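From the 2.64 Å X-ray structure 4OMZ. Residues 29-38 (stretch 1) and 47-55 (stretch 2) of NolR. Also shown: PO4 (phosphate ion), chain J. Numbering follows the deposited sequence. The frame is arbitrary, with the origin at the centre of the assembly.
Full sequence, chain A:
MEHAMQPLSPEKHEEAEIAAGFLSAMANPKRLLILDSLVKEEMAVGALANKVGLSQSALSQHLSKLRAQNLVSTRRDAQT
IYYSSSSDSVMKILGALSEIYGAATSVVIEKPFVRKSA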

ATOM      1  N   PRO A  29      -7.468  -6.106  -0.716  1.00 45.31           N
ATOM      2  CA  PRO A  29      -8.305  -6.073  -1.925  1.00 46.30           C
ATOM      3  C   PRO A  29      -9.724  -5.575  -1.649  1.00 46.72           C
ATOM      4  O   PRO A  29     -10.274  -4.774  -2.422  1.00 47.29           O
ATOM      5  CB  PRO A  29      -8.315  -7.535  -2.389  1.00 43.25           C
ATOM      6  CG  PRO A  29      -7.927  -8.331  -1.190  1.00 43.26           C
ATOM      7  CD  PRO A  29      -7.005  -7.467  -0.396  1.00 42.16           C
ATOM      8  N   LYS A  30     -10.300  -6.027  -0.543  1.00 46.45           N
ATOM      9  CA  LYS A  30     -11.657  -5.638  -0.200  1.00 53.73           C
ATOM     10  C   LYS A  30     -11.671  -4.142   0.107  1.00 43.14           C
ATOM     11  O   LYS A  30     -12.523  -3.410  -0.383  1.00 43.40           O
ATOM     12  CB  LYS A  30     -12.176  -6.451   0.987  1.00 52.36           C
ATOM     13  CG  LYS A  30     -12.506  -7.902   0.662  1.00 45.43           C
ATOM     14  CD  LYS A  30     -13.618  -8.019  -0.368  1.00 63.16           C
ATOM     15  CE  LYS A  30     -13.982  -9.476  -0.625  1.00 61.54           C
ATOM     16  NZ  LYS A  30     -12.810 -10.268  -1.092  1.00 62.90           N
ATOM     17  N   ARG A  31     -10.698  -3.692   0.893  1.00 50.96           N
ATOM     18  CA  ARG A  31     -10.567  -2.274   1.231  1.00 48.39           C
ATOM     19  C   ARG A  31     -10.310  -1.404   0.004  1.00 41.46           C
ATOM     20  O   ARG A  31     -10.759  -0.262  -0.061  1.00 41.40           O
ATOM     21  CB  ARG A  31      -9.443  -2.073   2.243  1.00 40.87           C
ATOM     22  CG  ARG A  31      -9.916  -1.567   3.582  1.00 44.53           C
ATOM     23  CD  ARG A  31      -9.453  -2.466   4.697  1.00 45.84           C
ATOM     24  NE  ARG A  31      -8.003  -2.556   4.810  1.00 45.00           N
ATOM     25  CZ  ARG A  31      -7.381  -3.559   5.420  1.00 40.66           C
ATOM     26  NH1 ARG A  31      -8.089  -4.549   5.952  1.00 45.90           N
ATOM     27  NH2 ARG A  31      -6.060  -3.584   5.488  1.00 39.30           N
ATOM     28  N   LEU A  32      -9.586  -1.953  -0.963  1.00 41.40           N
ATOM     29  CA  LEU A  32      -9.331  -1.263  -2.217  1.00 41.33           C
ATOM     30  C   LEU A  32     -10.632  -1.065  -2.999  1.00 42.13           C
ATOM     31  O   LEU A  32     -10.904   0.029  -3.512  1.00 42.14           O
ATOM     32  CB  LEU A  32      -8.315  -2.053  -3.039  1.00 41.19           C
ATOM     33  CG  LEU A  32      -7.117  -1.307  -3.614  1.00 40.53           C
ATOM     34  CD1 LEU A  32      -6.599  -0.276  -2.628  1.00 39.81           C
ATOM     35  CD2 LEU A  32      -6.024  -2.304  -3.952  1.00 40.31           C
ATOM     36  N   LEU A  33     -11.444  -2.122  -3.064  1.00 47.11           N
ATOM     37  CA  LEU A  33     -12.743  -2.059  -3.740  1.00 45.82           C
ATOM     38  C   LEU A  33     -13.692  -1.080  -3.036  1.00 43.90           C
ATOM     39  O   LEU A  33     -14.407  -0.295  -3.683  1.00 44.09           O
ATOM     40  CB  LEU A  33     -13.368  -3.453  -3.816  1.00 45.14           C
ATOM     41  CG  LEU A  33     -12.602  -4.462  -4.676  1.00 45.79           C
ATOM     42  CD1 LEU A  33     -13.184  -5.854  -4.525  1.00 45.56           C
ATOM     43  CD2 LEU A  33     -12.599  -4.039  -6.140  1.00 44.86           C
ATOM     44  N   ILE A  34     -13.689  -1.141  -1.706  1.00 43.51           N
ATOM     45  CA  ILE A  34     -14.444  -0.213  -0.875  1.00 43.51           C
ATOM     46  C   ILE A  34     -14.046   1.240  -1.153  1.00 48.07           C
ATOM     47  O   ILE A  34     -14.903   2.084  -1.373  1.00 43.38           O
ATOM     48  CB  ILE A  34     -14.247  -0.509   0.623  1.00 43.25           C
ATOM     49  CG1 ILE A  34     -14.892  -1.846   0.994  1.00 43.97           C
ATOM     50  CG2 ILE A  34     -14.817   0.621   1.470  1.00 43.15           C
ATOM     51  CD1 ILE A  34     -14.397  -2.423   2.305  1.00 43.76           C
ATOM     52  N   LEU A  35     -12.748   1.529  -1.134  1.00 42.28           N
ATOM     53  CA  LEU A  35     -12.277   2.896  -1.355  1.00 46.17           C
ATOM     54  C   LEU A  35     -12.568   3.381  -2.769  1.00 42.33           C
ATOM     55  O   LEU A  35     -12.846   4.558  -2.976  1.00 42.46           O
ATOM     56  CB  LEU A  35     -10.773   3.008  -1.071  1.00 41.06           C
ATOM     57  CG  LEU A  35     -10.378   3.094   0.402  1.00 40.54           C
ATOM     58  CD1 LEU A  35      -8.891   2.896   0.569  1.00 39.78           C
ATOM     59  CD2 LEU A  35     -10.809   4.424   0.991  1.00 40.54           C
ATOM     60  N   ASP A  36     -12.503   2.474  -3.739  1.00 49.92           N
ATOM     61  CA  ASP A  36     -12.853   2.814  -5.115  1.00 47.67           C
ATOM     62  C   ASP A  36     -14.313   3.272  -5.157  1.00 47.09           C
ATOM     63  O   ASP A  36     -14.644   4.402  -5.578  1.00 47.66           O
ATOM     64  CB  ASP A  36     -12.627   1.612  -6.032  1.00 43.44           C
ATOM     65  CG  ASP A  36     -12.311   2.015  -7.458  1.00 55.82           C
ATOM     66  OD1 ASP A  36     -11.281   2.689  -7.669  1.00 58.30           O
ATOM     67  OD2 ASP A  36     -13.083   1.651  -8.370  1.00 64.16           O
ATOM     68  N   SER A  37     -15.176   2.415  -4.624  1.00 44.24           N
ATOM     69  CA  SER A  37     -16.599   2.694  -4.607  1.00 44.95           C
ATOM     70  C   SER A  37     -16.925   3.986  -3.852  1.00 44.79           C
ATOM     71  O   SER A  37     -17.704   4.808  -4.329  1.00 45.28           O
ATOM     72  CB  SER A  37     -17.340   1.512  -3.988  1.00 45.36           C
ATOM     73  OG  SER A  37     -16.947   0.299  -4.599  1.00 45.54           O
ATOM     74  N   LEU A  38     -16.309   4.173  -2.691  1.00 46.82           N
ATOM     75  CA  LEU A  38     -16.556   5.344  -1.857  1.00 44.04           C
ATOM     76  C   LEU A  38     -15.983   6.616  -2.467  1.00 43.90           C
ATOM     77  O   LEU A  38     -16.452   7.716  -2.168  1.00 44.11           O
ATOM     78  CB  LEU A  38     -15.974   5.131  -0.462  1.00 43.44           C
ATOM     79  CG  LEU A  38     -16.718   4.108   0.393  1.00 43.74           C
ATOM     80  CD1 LEU A  38     -16.225   4.144   1.831  1.00 43.23           C
ATOM     81  CD2 LEU A  38     -18.211   4.386   0.330  1.00 48.64           C
ATOM     82  N   ALA A  47     -25.665  -1.215   0.910  1.00 57.55           N
ATOM     83  CA  ALA A  47     -25.353  -1.118  -0.510  1.00 57.34           C
ATOM     84  C   ALA A  47     -23.852  -1.284  -0.734  1.00 59.66           C
ATOM     85  O   ALA A  47     -23.409  -1.860  -1.731  1.00 64.62           O
ATOM     86  CB  ALA A  47     -25.832   0.216  -1.066  1.00 49.98           C
ATOM     87  N   LEU A  48     -23.061  -0.752   0.193  1.00 48.46           N
ATOM     88  CA  LEU A  48     -21.613  -0.862   0.088  1.00 57.44           C
ATOM     89  C   LEU A  48     -21.160  -2.304   0.265  1.00 53.84           C
ATOM     90  O   LEU A  48     -20.376  -2.807  -0.537  1.00 47.71           O
ATOM     91  CB  LEU A  48     -20.920   0.036   1.105  1.00 57.09           C
ATOM     92  CG  LEU A  48     -19.403  -0.029   0.963  1.00 45.98           C
ATOM     93  CD1 LEU A  48     -19.008   0.431  -0.427  1.00 45.81           C
ATOM     94  CD2 LEU A  48     -18.726   0.820   2.024  1.00 50.68           C
ATOM     95  N   ALA A  49     -21.687  -2.973   1.290  1.00 56.16           N
ATOM     96  CA  ALA A  49     -21.364  -4.376   1.571  1.00 59.25           C
ATOM     97  C   ALA A  49     -21.677  -5.209   0.340  1.00 64.76           C
ATOM     98  O   ALA A  49     -21.033  -6.226   0.060  1.00 49.71           O
ATOM     99  CB  ALA A  49     -22.144  -4.885   2.773  1.00 55.37           C
ATOM    100  N   ASN A  50     -22.688  -4.733  -0.375  1.00 64.29           N
ATOM    101  CA  ASN A  50     -23.198  -5.307  -1.603  1.00 62.10           C
ATOM    102  C   ASN A  50     -22.346  -5.197  -2.851  1.00 67.46           C
ATOM    103  O   ASN A  50     -22.088  -6.185  -3.543  1.00 67.57           O
ATOM    104  CB  ASN A  50     -24.465  -4.560  -1.909  1.00 65.38           C
ATOM    105  CG  ASN A  50     -25.602  -5.130  -1.250  1.00 83.20           C
ATOM    106  OD1 ASN A  50     -25.475  -6.143  -0.552  1.00 85.16           O
ATOM    107  ND2 ASN A  50     -26.738  -4.440  -1.338  1.00 88.42           N
ATOM    108  N   LYS A  51     -21.873  -3.979  -3.101  1.00 68.10           N
ATOM    109  CA  LYS A  51     -21.092  -3.699  -4.291  1.00 53.72           C
ATOM    110  C   LYS A  51     -19.751  -4.417  -4.198  1.00 48.61           C
ATOM    111  O   LYS A  51     -19.230  -4.916  -5.195  1.00 64.10           O
ATOM    112  CB  LYS A  51     -20.925  -2.192  -4.476  1.00 48.89           C
ATOM    113  CG  LYS A  51     -20.110  -1.831  -5.684  1.00 50.47           C
ATOM    114  CD  LYS A  51     -20.870  -0.861  -6.574  1.00 58.32           C
ATOM    115  CE  LYS A  51     -20.042  -0.539  -7.798  1.00 68.77           C
ATOM    116  NZ  LYS A  51     -20.351   0.774  -8.397  1.00 71.95           N
ATOM    117  N   VAL A  52     -19.208  -4.491  -2.989  1.00 48.11           N
ATOM    118  CA  VAL A  52     -17.902  -5.104  -2.791  1.00 56.17           C
ATOM    119  C   VAL A  52     -18.067  -6.601  -2.555  1.00 56.53           C
ATOM    120  O   VAL A  52     -17.088  -7.344  -2.502  1.00 53.38           O
ATOM    121  CB  VAL A  52     -17.159  -4.469  -1.605  1.00 57.58           C
ATOM    122  CG1 VAL A  52     -16.904  -2.989  -1.874  1.00 45.95           C
ATOM    123  CG2 VAL A  52     -17.962  -4.664  -0.331  1.00 47.07           C
ATOM    124  N   GLY A  53     -19.317  -7.027  -2.407  1.00 66.85           N
ATOM    125  CA  GLY A  53     -19.666  -8.425  -2.233  1.00 50.41           C
ATOM    126  C   GLY A  53     -19.113  -9.072  -0.981  1.00 50.34           C
ATOM    127  O   GLY A  53     -18.400 -10.073  -1.056  1.00 68.59           O
ATOM    128  N   LEU A  54     -19.416  -8.499   0.175  1.00 52.41           N
ATOM    129  CA  LEU A  54     -18.996  -9.099   1.436  1.00 62.77           C
ATOM    130  C   LEU A  54     -20.065  -8.867   2.499  1.00 70.79           C
ATOM    131  O   LEU A  54     -20.978  -8.063   2.295  1.00 78.65           O
ATOM    132  CB  LEU A  54     -17.622  -8.581   1.858  1.00 62.42           C
ATOM    133  CG  LEU A  54     -17.392  -7.112   2.181  1.00 64.93           C
ATOM    134  CD1 LEU A  54     -17.532  -6.894   3.626  1.00 70.24           C
ATOM    135  CD2 LEU A  54     -16.004  -6.705   1.774  1.00 55.95           C
ATOM    136  N   SER A  55     -19.968  -9.550   3.636  1.00 68.12           N
ATOM    137  CA  SER A  55     -20.975  -9.328   4.672  1.00 64.69           C
ATOM    138  C   SER A  55     -20.665  -8.139   5.588  1.00 70.59           C
ATOM    139  O   SER A  55     -19.530  -7.701   5.694  1.00 74.63           O
ATOM    140  CB  SER A  55     -21.127 -10.591   5.528  1.00 65.84           C
ATOM    141  OG  SER A  55     -19.956 -10.825   6.292  1.00 68.40           O
TER
HETATM  142  P   PO4 J 202     -11.210 -10.210  -4.000  1.00 87.06           P
HETATM  143  O1  PO4 J 202     -10.261  -9.087  -4.344  1.00 97.51           O
HETATM  144  O2  PO4 J 202     -10.727 -10.902  -2.747  1.00 85.25           O
HETATM  145  O3  PO4 J 202     -12.588  -9.639  -3.755  1.00 82.92           O
HETATM  146  O4  PO4 J 202     -11.257 -11.188  -5.150  1.00 78.48           O

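The helix of residues 29-38 packs against the helix that includes residues 47-51 and against the turn that follows it. The two axes approach to 10.1 Å with 122° between their N-to-C directions, and the contact buries 400 Å² in total. No hydrogen bond crosses it; apolar packing holds the stretches together.

V52 lies at the centre, where the backbones come nearest, its CA 6.1 Å from the CA of L33. With chi1 in the m well, V52 places CG1 against the first helix, 3.7 Å from CG1 of I34 and 4.1 Å from CB of L33. A short, beta-branched side chain suits this close approach, because its methyl reaches the neighbouring helix directly from CB. L33 also points toward the second stretch, but it meets V52 with CB and its backbone: CG1 of V52 is 3.9 Å from C of L33. The m,t rotamer of L33 carries its CD1 to 3.9 Å from O3 of the phosphate.

One turn before V52, L48 fills the space between I34, S37 and L38. Its t,p rotamer sets CD1 4.1 Å from CB of S37 and CD2 4.0 Å from CG2 of I34, while CD2 of L38 lies against both methyls, 4.0 Å from CD2 of L48 and 4.1 Å from CD1 of L48. I34 leaves its helix sideways, and its branching at CB lets CG1 face V52 while CG2 faces L48. L38 also starts sideways, but its m,t side chain brings its end nearer to the second stretch.

S37 is a small polar residue in this buried setting. Its m rotamer (chi1 -51°) turns OG back along its own helix to donate a hydrogen bond to O of L33 at 2.8 Å, so the hydroxyl is satisfied without a partner across the contact. The small side chain leaves room for L48 and for the aliphatic part of K51, whose CG lies 4.0 Å from OG of S37. The NZ of K51 is hydrogen-bonded elsewhere in the structure.

At the other end, K30 combines apolar and polar roles. Its m,m,t,m conformation lays CD 3.5 Å from CD2 of L54 and carries NZ on to the phosphate, where it donates a hydrogen bond to O3 at 2.7 Å. L54 has chi1 in the p well and chi2 between wells at 94°, with CD2 directed at the lysine chain. Between V52 and L54, G53 leaves helical geometry with positive phi (63°), a conformation that favours glycine.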